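Local coordinates for Tlr1789 protein (Thermosynechococcus elongatus, PDB 2X8X) that probably takes part in inserting and assembling outer-membrane proteins as a cyanobacterial Omp85, this piece being its N-terminal domain of three POTRA units, at residues E20-Q25 against T50-D55; T38-D43 against I69-R74; A46-G51 against R74-L79. All coordinates share one frame; numbering follows the deposited sequence.

Contact 1 of 3, residues E20-Q25 against T50-D55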
loop_
_atom_site.group_PDB
_atom_site.type_symbol
_atom_site.label_atom_id
_atom_site.label_comp_id
_atom_site.label_asym_id
_atom_site.label_seq_id
_atom_site.Cartn_x
_atom_site.Cartn_y
_atom_site.Cartn_z
ATOM N N GLU A 20 -17.222 -22.080 2.279
ATOM C CA GLU A 20 -16.945 -23.500 2.345
ATOM C C GLU A 20 -17.122 -24.157 0.979
ATOM O O GLU A 20 -16.382 -25.066 0.620
ATOM C CB GLU A 20 -17.851 -24.171 3.400
ATOM C CG GLU A 20 -17.504 -25.637 3.595
ATOM C CD GLU A 20 -18.446 -26.339 4.524
ATOM O OE1 GLU A 20 -19.132 -25.650 5.329
ATOM O OE2 GLU A 20 -18.489 -27.586 4.448
ATOM N N GLN A 21 -18.078 -23.681 0.195
ATOM C CA GLN A 21 -18.190 -24.149 -1.199
ATOM C C GLN A 21 -16.920 -23.758 -1.997
ATOM O O GLN A 21 -16.380 -24.552 -2.769
ATOM C CB GLN A 21 -19.459 -23.622 -1.859
ATOM C CG GLN A 21 -20.779 -24.382 -1.416
ATOM C CD GLN A 21 -21.669 -23.527 -0.484
ATOM O OE1 GLN A 21 -21.267 -22.432 -0.061
ATOM N NE2 GLN A 21 -22.883 -24.009 -0.189
ATOM N N LEU A 22 -16.408 -22.551 -1.744
ATOM C CA LEU A 22 -15.156 -22.100 -2.381
ATOM C C LEU A 22 -13.958 -23.012 -2.148
ATOM O O LEU A 22 -13.233 -23.275 -3.098
ATOM C CB LEU A 22 -14.811 -20.670 -1.954
ATOM C CG LEU A 22 -13.519 -20.119 -2.546
ATOM C CD1 LEU A 22 -13.699 -19.718 -4.063
ATOM C CD2 LEU A 22 -13.056 -18.966 -1.656
ATOM N N VAL A 23 -13.751 -23.443 -0.895
ATOM C CA VAL A 23 -12.720 -24.389 -0.522
ATOM C C VAL A 23 -12.871 -25.683 -1.325
ATOM O O VAL A 23 -11.887 -26.186 -1.902
ATOM C CB VAL A 23 -12.740 -24.692 1.017
ATOM C CG1 VAL A 23 -11.692 -25.771 1.418
ATOM C CG2 VAL A 23 -12.485 -23.412 1.814
ATOM N N TYR A 24 -14.088 -26.222 -1.382
ATOM C CA TYR A 24 -14.287 -27.443 -2.176
ATOM C C TYR A 24 -13.991 -27.238 -3.642
ATOM O O TYR A 24 -13.496 -28.131 -4.284
ATOM C CB TYR A 24 -15.702 -27.970 -2.050
ATOM C CG TYR A 24 -15.906 -28.770 -0.800
ATOM C CD1 TYR A 24 -15.192 -29.962 -0.588
ATOM C CD2 TYR A 24 -16.809 -28.352 0.176
ATOM C CE1 TYR A 24 -15.372 -30.696 0.587
ATOM C CE2 TYR A 24 -17.016 -29.096 1.338
ATOM C CZ TYR A 24 -16.283 -30.249 1.532
ATOM O OH TYR A 24 -16.457 -30.961 2.689
ATOM N N GLN A 25 -14.334 -26.072 -4.172
ATOM C CA GLN A 25 -14.158 -25.699 -5.572
ATOM C C GLN A 25 -12.659 -25.669 -5.913
ATOM O O GLN A 25 -12.287 -26.056 -6.973
ATOM C CB GLN A 25 -14.794 -24.314 -5.710
ATOM C CG GLN A 25 -14.984 -23.624 -7.068
ATOM C CD GLN A 25 -16.103 -22.504 -7.006
ATOM O OE1 GLN A 25 -16.230 -21.780 -6.003
ATOM N NE2 GLN A 25 -16.900 -22.373 -8.088
ATOM N N THR A 50 -6.702 -17.922 -2.374
ATOM C CA THR A 50 -8.016 -17.267 -2.616
ATOM C C THR A 50 -8.039 -15.898 -1.902
ATOM O O THR A 50 -8.798 -15.037 -2.285
ATOM C CB THR A 50 -9.185 -18.070 -2.095
ATOM O OG1 THR A 50 -9.028 -18.237 -0.668
ATOM C CG2 THR A 50 -9.355 -19.459 -2.896
ATOM N N GLY A 51 -7.215 -15.748 -0.851
ATOM C CA GLY A 51 -7.101 -14.462 -0.160
ATOM C C GLY A 51 -8.012 -14.297 1.041
ATOM O O GLY A 51 -7.907 -13.282 1.716
ATOM N N PHE A 52 -8.857 -15.292 1.318
ATOM C CA PHE A 52 -9.785 -15.208 2.470
ATOM C C PHE A 52 -9.263 -15.769 3.794
ATOM O O PHE A 52 -9.960 -15.685 4.821
ATOM C CB PHE A 52 -11.108 -15.964 2.172
ATOM C CG PHE A 52 -11.942 -15.370 1.081
ATOM C CD1 PHE A 52 -12.715 -14.229 1.317
ATOM C CD2 PHE A 52 -11.969 -15.966 -0.195
ATOM C CE1 PHE A 52 -13.486 -13.661 0.309
ATOM C CE2 PHE A 52 -12.752 -15.421 -1.239
ATOM C CZ PHE A 52 -13.534 -14.277 -0.977
ATOM N N PHE A 53 -8.079 -16.381 3.813
ATOM C CA PHE A 53 -7.714 -17.200 4.989
ATOM C C PHE A 53 -6.418 -16.792 5.619
ATOM O O PHE A 53 -5.421 -16.617 4.917
ATOM C CB PHE A 53 -7.686 -18.708 4.618
ATOM C CG PHE A 53 -8.974 -19.176 4.004
ATOM C CD1 PHE A 53 -10.073 -19.474 4.801
ATOM C CD2 PHE A 53 -9.099 -19.293 2.633
ATOM C CE1 PHE A 53 -11.291 -19.871 4.229
ATOM C CE2 PHE A 53 -10.302 -19.695 2.065
ATOM C CZ PHE A 53 -11.387 -20.008 2.838
ATOM N N ALA A 54 -6.443 -16.603 6.936
ATOM C CA ALA A 54 -5.210 -16.313 7.663
ATOM C C ALA A 54 -4.317 -17.544 7.798
ATOM O O ALA A 54 -3.087 -17.413 7.991
ATOM C CB ALA A 54 -5.533 -15.756 9.080
ATOM N N ASP A 55 -4.912 -18.739 7.740
ATOM C CA ASP A 55 -4.198 -19.927 8.078
ATOM C C ASP A 55 -4.956 -21.091 7.450
ATOM O O ASP A 55 -6.173 -21.053 7.341
ATOM C CB ASP A 55 -4.095 -20.113 9.610
ATOM C CG ASP A 55 -2.936 -21.040 9.999
ATOM O OD1 ASP A 55 -2.329 -21.697 9.112
ATOM O OD2 ASP A 55 -2.634 -21.129 11.206
#
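Leu22 drives one methyl, CD2, into the start of the chain that follows helix 37-48: it sits 3.5 Å from Phe52 CD2 and 3.9 Å from the methyl CG2 of Thr50. The next residue on the helix, Val23, brings CG2 to 3.7 Å from Phe53 CZ, at the far end of that ring. The side chains of Leu22 and Phe52 cross at about a right angle. The leucine methyl lies beside the CD2-CE2 bond of Phe52, in an oblique approach to the ring. With CG of Leu22 anti to the backbone N (chi1 179°) and chi2 at 76°, CD2 is the branch that meets both Phe52 and Thr50.

A second shell packs round the rings. The CB of Phe52 lies 3.8 Å above the Phe53 plane, offset toward the rim, while Val73 and Leu19 also touch Phe53. Thr50 faces Leu22 with its methyl, its hydroxyl being bonded to Ile47 O. Farther out, Thr50 O accepts from Asn108 and Phe52 packs on Thr106 and Asn108, residues of the next POTRA unit.

Helix 17-26 of the first POTRA unit is thus set against the turn after helix 37-48 and the start of strand 53-63. Across the two segments the contact is apolar, methyl to ring and methyl to methyl, so it depends on shape and hydrophobic burial and imposes little directional constraint.

Contact 2 of 3, residues T38-D43 against I69-R74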
loop_
_atom_site.group_PDB
_atom_site.type_symbol
_atom_site.label_atom_id
_atom_site.label_comp_id
_atom_site.label_asym_id
_atom_site.label_seq_id
_atom_site.Cartn_x
_atom_site.Cartn_y
_atom_site.Cartn_z
ATOM N N THR A 38 2.615 -33.962 -1.227
ATOM C CA THR A 38 2.773 -32.842 -2.153
ATOM C C THR A 38 1.458 -32.275 -2.626
ATOM O O THR A 38 1.274 -31.076 -2.557
ATOM C CB THR A 38 3.563 -33.299 -3.387
ATOM O OG1 THR A 38 4.804 -33.827 -2.941
ATOM C CG2 THR A 38 3.845 -32.153 -4.345
ATOM N N GLN A 39 0.542 -33.125 -3.096
ATOM C CA GLN A 39 -0.741 -32.642 -3.616
ATOM C C GLN A 39 -1.581 -32.007 -2.534
ATOM O O GLN A 39 -2.278 -31.018 -2.812
ATOM C CB GLN A 39 -1.550 -33.721 -4.315
ATOM C CG GLN A 39 -0.910 -34.141 -5.587
ATOM C CD GLN A 39 -1.281 -35.559 -5.884
ATOM O OE1 GLN A 39 -2.346 -35.824 -6.416
ATOM N NE2 GLN A 39 -0.420 -36.491 -5.500
ATOM N N LEU A 40 -1.491 -32.539 -1.302
ATOM C CA LEU A 40 -2.259 -31.985 -0.205
ATOM C C LEU A 40 -1.713 -30.575 0.092
ATOM O O LEU A 40 -2.475 -29.615 0.278
ATOM C CB LEU A 40 -2.171 -32.885 1.046
ATOM C CG LEU A 40 -2.911 -34.227 0.974
ATOM C CD1 LEU A 40 -2.578 -35.127 2.210
ATOM C CD2 LEU A 40 -4.361 -33.933 0.901
ATOM N N GLN A 41 -0.391 -30.476 0.135
ATOM C CA GLN A 41 0.341 -29.198 0.226
ATOM C C GLN A 41 -0.102 -28.198 -0.883
ATOM O O GLN A 41 -0.450 -27.085 -0.566
ATOM C CB GLN A 41 1.894 -29.443 0.255
ATOM C CG GLN A 41 2.758 -28.165 0.414
ATOM C CD GLN A 41 2.324 -27.277 1.620
ATOM O OE1 GLN A 41 2.077 -27.786 2.722
ATOM N NE2 GLN A 41 2.223 -25.946 1.395
ATOM N N GLN A 42 -0.150 -28.612 -2.151
ATOM C CA GLN A 42 -0.707 -27.782 -3.231
ATOM C C GLN A 42 -2.133 -27.379 -2.999
ATOM O O GLN A 42 -2.471 -26.245 -3.318
ATOM C CB GLN A 42 -0.632 -28.457 -4.616
ATOM C CG GLN A 42 0.808 -28.755 -5.095
ATOM C CD GLN A 42 0.947 -29.971 -6.133
ATOM O OE1 GLN A 42 -0.047 -30.605 -6.562
ATOM N NE2 GLN A 42 2.193 -30.267 -6.511
ATOM N N ASP A 43 -2.991 -28.284 -2.477
ATOM C CA ASP A 43 -4.383 -27.892 -2.069
ATOM C C ASP A 43 -4.429 -26.777 -1.001
ATOM O O ASP A 43 -5.261 -25.858 -1.090
ATOM C CB ASP A 43 -5.254 -29.082 -1.586
ATOM C CG ASP A 43 -5.668 -30.050 -2.737
ATOM O OD1 ASP A 43 -5.728 -29.667 -3.960
ATOM O OD2 ASP A 43 -5.952 -31.218 -2.402
ATOM N N ILE A 69 -9.534 -36.551 4.864
ATOM C CA ILE A 69 -8.742 -35.295 4.877
ATOM C C ILE A 69 -9.613 -34.195 5.443
ATOM O O ILE A 69 -10.747 -33.932 4.928
ATOM C CB ILE A 69 -8.114 -34.859 3.481
ATOM C CG1 ILE A 69 -7.224 -35.984 2.952
ATOM C CG2 ILE A 69 -7.218 -33.631 3.698
ATOM C CD1 ILE A 69 -6.067 -36.282 3.907
ATOM N N THR A 70 -9.112 -33.597 6.538
ATOM C CA THR A 70 -9.729 -32.418 7.078
ATOM C C THR A 70 -8.849 -31.190 6.708
ATOM O O THR A 70 -7.657 -31.100 7.086
ATOM C CB THR A 70 -9.951 -32.513 8.647
ATOM O OG1 THR A 70 -10.759 -33.674 8.960
ATOM C CG2 THR A 70 -10.667 -31.281 9.164
ATOM N N PHE A 71 -9.458 -30.262 5.975
ATOM C CA PHE A 71 -8.837 -28.980 5.731
ATOM C C PHE A 71 -9.218 -27.992 6.834
ATOM O O PHE A 71 -10.348 -27.552 6.874
ATOM C CB PHE A 71 -9.233 -28.493 4.347
ATOM C CG PHE A 71 -8.498 -29.207 3.262
ATOM C CD1 PHE A 71 -9.117 -30.202 2.498
ATOM C CD2 PHE A 71 -7.143 -28.893 3.015
ATOM C CE1 PHE A 71 -8.379 -30.856 1.474
ATOM C CE2 PHE A 71 -6.411 -29.518 2.035
ATOM C CZ PHE A 71 -7.049 -30.500 1.224
ATOM N N VAL A 72 -8.292 -27.654 7.722
ATOM C CA VAL A 72 -8.660 -26.675 8.776
ATOM C C VAL A 72 -8.258 -25.260 8.319
ATOM O O VAL A 72 -7.097 -25.011 8.059
ATOM C CB VAL A 72 -7.993 -26.978 10.142
ATOM C CG1 VAL A 72 -8.655 -26.121 11.264
ATOM C CG2 VAL A 72 -8.141 -28.478 10.483
ATOM N N VAL A 73 -9.242 -24.371 8.302
ATOM C CA VAL A 73 -9.144 -23.081 7.709
ATOM C C VAL A 73 -9.536 -22.072 8.790
ATOM O O VAL A 73 -10.388 -22.385 9.624
ATOM C CB VAL A 73 -10.117 -23.173 6.563
ATOM C CG1 VAL A 73 -11.257 -22.227 6.593
ATOM C CG2 VAL A 73 -9.406 -23.429 5.247
ATOM N N ARG A 74 -8.865 -20.894 8.801
ATOM C CA ARG A 74 -9.083 -19.810 9.775
ATOM C C ARG A 74 -9.195 -18.560 8.877
ATOM O O ARG A 74 -8.190 -18.098 8.336
ATOM C CB ARG A 74 -7.881 -19.692 10.749
ATOM C CG ARG A 74 -8.103 -18.675 11.847
ATOM C CD ARG A 74 -6.893 -18.659 12.846
ATOM N NE ARG A 74 -6.618 -17.257 12.789
ATOM C CZ ARG A 74 -5.487 -16.647 12.478
ATOM N NH1 ARG A 74 -4.324 -17.278 12.356
ATOM N NH2 ARG A 74 -5.562 -15.344 12.381
#
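Leu40 and Asp43, one turn apart on helix 37-48, meet Ile69 and Phe71, two residues apart on strand 66-75, in the helix-on-sheet packing of the first POTRA unit. The two short segments run at 31° to each other, with their axes 11.1 Å apart at closest approach.

Asp43 can be followed outward from its backbone. Its CB lies 3.6 Å from Phe71 CZ and slightly farther from CE2, so the aliphatic part of an acidic residue is what packs on the ring. CG stands anti to the carbonyl carbon (chi1 -71°), and the carboxylate and ring planes are 68° apart. OD2 also lies 3.9 Å from Phe71 CZ; it bonds to Thr29 OG1, and OD1 to Ser28 N, so both oxygens of this buried group have partners in the loop after helix 17-26, which pins helix 37-48 to that loop.

On the neighbouring turn, Leu40 and Ile69 approach tip to tip, CD1 against CD1 and CD2 against CG2. The Phe71 ring is supported from its own strand as well, for Ile69 CG2 lies 3.7 Å above one face, toward the rim, while the backbone carbonyl O of Leu40 stands at the ring's edge, 4.3 Å from Phe71 CE2.

Contact 3 of 3, residues A46-G51 against R74-L79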
loop_
_atom_site.group_PDB
_atom_site.type_symbol
_atom_site.label_atom_id
_atom_site.label_comp_id
_atom_site.label_asym_id
_atom_site.label_seq_id
_atom_site.Cartn_x
_atom_site.Cartn_y
_atom_site.Cartn_z
ATOM N N ALA A 46 -3.523 -23.574 -2.810
ATOM C CA ALA A 46 -4.695 -23.050 -3.576
ATOM C C ALA A 46 -5.750 -22.389 -2.733
ATOM O O ALA A 46 -6.331 -21.378 -3.135
ATOM C CB ALA A 46 -5.340 -24.182 -4.444
ATOM N N ILE A 47 -6.036 -22.964 -1.578
ATOM C CA ILE A 47 -6.967 -22.341 -0.665
ATOM C C ILE A 47 -6.419 -21.042 -0.122
ATOM O O ILE A 47 -7.139 -20.013 -0.004
ATOM C CB ILE A 47 -7.259 -23.303 0.519
ATOM C CG1 ILE A 47 -7.949 -24.586 0.018
ATOM C CG2 ILE A 47 -8.129 -22.597 1.509
ATOM C CD1 ILE A 47 -7.935 -25.754 1.063
ATOM N N PHE A 48 -5.147 -21.050 0.234
ATOM C CA PHE A 48 -4.567 -19.798 0.709
ATOM C C PHE A 48 -4.588 -18.716 -0.386
ATOM O O PHE A 48 -4.862 -17.539 -0.067
ATOM C CB PHE A 48 -3.167 -20.035 1.268
ATOM C CG PHE A 48 -2.700 -18.940 2.156
ATOM C CD1 PHE A 48 -3.014 -18.948 3.515
ATOM C CD2 PHE A 48 -1.927 -17.921 1.646
ATOM C CE1 PHE A 48 -2.565 -17.893 4.349
ATOM C CE2 PHE A 48 -1.526 -16.813 2.434
ATOM C CZ PHE A 48 -1.823 -16.848 3.830
ATOM N N ALA A 49 -4.313 -19.093 -1.661
ATOM C CA ALA A 49 -4.283 -18.128 -2.751
ATOM C C ALA A 49 -5.628 -17.451 -2.985
ATOM O O ALA A 49 -5.667 -16.466 -3.724
ATOM C CB ALA A 49 -3.851 -18.743 -4.059
ATOM N N THR A 50 -6.702 -17.922 -2.374
ATOM C CA THR A 50 -8.016 -17.267 -2.616
ATOM C C THR A 50 -8.039 -15.898 -1.902
ATOM O O THR A 50 -8.798 -15.037 -2.285
ATOM C CB THR A 50 -9.185 -18.070 -2.095
ATOM O OG1 THR A 50 -9.028 -18.237 -0.668
ATOM C CG2 THR A 50 -9.355 -19.459 -2.896
ATOM N N GLY A 51 -7.215 -15.748 -0.851
ATOM C CA GLY A 51 -7.101 -14.462 -0.160
ATOM C C GLY A 51 -8.012 -14.297 1.041
ATOM O O GLY A 51 -7.907 -13.282 1.716
ATOM N N ARG A 74 -8.865 -20.894 8.801
ATOM C CA ARG A 74 -9.083 -19.810 9.775
ATOM C C ARG A 74 -9.195 -18.560 8.877
ATOM O O ARG A 74 -8.190 -18.098 8.336
ATOM C CB ARG A 74 -7.881 -19.692 10.749
ATOM C CG ARG A 74 -8.103 -18.675 11.847
ATOM C CD ARG A 74 -6.893 -18.659 12.846
ATOM N NE ARG A 74 -6.618 -17.257 12.789
ATOM C CZ ARG A 74 -5.487 -16.647 12.478
ATOM N NH1 ARG A 74 -4.324 -17.278 12.356
ATOM N NH2 ARG A 74 -5.562 -15.344 12.381
ATOM N N PRO A 75 -10.416 -18.171 8.553
ATOM C CA PRO A 75 -10.678 -17.058 7.704
ATOM C C PRO A 75 -10.224 -15.752 8.384
ATOM O O PRO A 75 -10.142 -15.675 9.659
ATOM C CB PRO A 75 -12.188 -17.018 7.638
ATOM C CG PRO A 75 -12.632 -18.494 8.102
ATOM C CD PRO A 75 -11.620 -18.884 9.017
ATOM N N TYR A 76 -9.985 -14.731 7.568
ATOM C CA TYR A 76 -9.829 -13.397 8.131
ATOM C C TYR A 76 -11.230 -13.049 8.680
ATOM O O TYR A 76 -12.180 -13.666 8.260
ATOM C CB TYR A 76 -9.394 -12.360 7.079
ATOM C CG TYR A 76 -8.003 -12.629 6.519
ATOM C CD1 TYR A 76 -6.858 -12.491 7.327
ATOM C CD2 TYR A 76 -7.822 -12.989 5.195
ATOM C CE1 TYR A 76 -5.563 -12.772 6.844
ATOM C CE2 TYR A 76 -6.563 -13.246 4.715
ATOM C CZ TYR A 76 -5.427 -13.144 5.557
ATOM O OH TYR A 76 -4.148 -13.413 5.030
ATOM N N PRO A 77 -11.334 -12.081 9.622
ATOM C CA PRO A 77 -12.599 -11.649 10.225
ATOM C C PRO A 77 -13.468 -10.984 9.172
ATOM O O PRO A 77 -12.958 -10.553 8.113
ATOM C CB PRO A 77 -12.175 -10.525 11.198
ATOM C CG PRO A 77 -10.679 -10.583 11.318
ATOM C CD PRO A 77 -10.147 -11.344 10.142
ATOM N N VAL A 78 -14.764 -10.858 9.449
ATOM C CA VAL A 78 -15.635 -10.021 8.631
ATOM C C VAL A 78 -15.119 -8.574 8.760
ATOM O O VAL A 78 -14.812 -8.112 9.858
ATOM C CB VAL A 78 -17.116 -10.123 9.037
ATOM C CG1 VAL A 78 -17.963 -9.068 8.314
ATOM C CG2 VAL A 78 -17.667 -11.522 8.630
ATOM N N LEU A 79 -14.975 -7.902 7.634
ATOM C CA LEU A 79 -14.453 -6.544 7.659
ATOM C C LEU A 79 -15.475 -5.531 8.183
ATOM O O LEU A 79 -16.588 -5.399 7.611
ATOM C CB LEU A 79 -14.005 -6.157 6.214
ATOM C CG LEU A 79 -13.443 -4.730 6.109
ATOM C CD1 LEU A 79 -12.108 -4.606 6.936
ATOM C CD2 LEU A 79 -13.190 -4.345 4.665
#
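The ring of Tyr76 takes the carbonyl of Gly51 at its edge: Gly51 O lies in the ring plane, 3.3 Å from Tyr76 CE2 and 3.5 Å from CD2. Tyr76 OH lies 4.3 Å from Phe48 CZ, a looser, oblique approach to a second ring. A backbone hydrogen bond to Phe52, the residue after Gly51, sets Tyr76 beside the turn; CG then stands anti to its own carbonyl carbon (chi1 -65°), with the ring directed to Gly51. Ala54 and Leu107 also touch its side chain.

The carbonyl is presented by the turn that ends helix 37-48. Phe48 to Gly51 form a type I beta turn, and Gly51 leaves helical angles with a positive phi of 93°, a conformation glycine adopts readily. Within the turn Ile47 O is gripped twice by Thr50, by its N and by its OG1; the hydroxyl bond is 2.7 Å from Thr50 OG1 to Ile47 O and lies in the carbonyl plane.

Residues 74-79 lead from the first POTRA unit to the second. Gly51 pairs through its backbone with Leu109, Ala49 O accepts from Arg110, and Pro77 pairs with Leu107, so the turn and the linker are both fastened to the next unit. At the surface contact itself, a carbonyl oxygen faces ring carbons whose hydrogens carry a slight positive charge, which is consistent with a weak electrostatic attraction.

How the contacts relate
All three contacts belong to the first POTRA unit and use helix 37-48 or the chain just after it. Contact 2 is buried, contact 1 partly so, and contact 3 lies at the surface. Contacts 2 and 3 both join helix 37-48 or its closing turn to strand 66-75 or its continuation, whereas contact 1 adds helix 17-26. Ile47 links the places, packing on Phe71 and Val73, and Phe53 lies beside Val73. Strands 53-63 and 66-75 are neighbours in one sheet: Ala54 and Asp55 both face Arg74 in a classic beta bulge. Contacts 1 and 2 are mainly apolar, contact 2 with a buried, satisfied carboxylate; contact 3 is a surface meeting of a carbonyl with a ring edge.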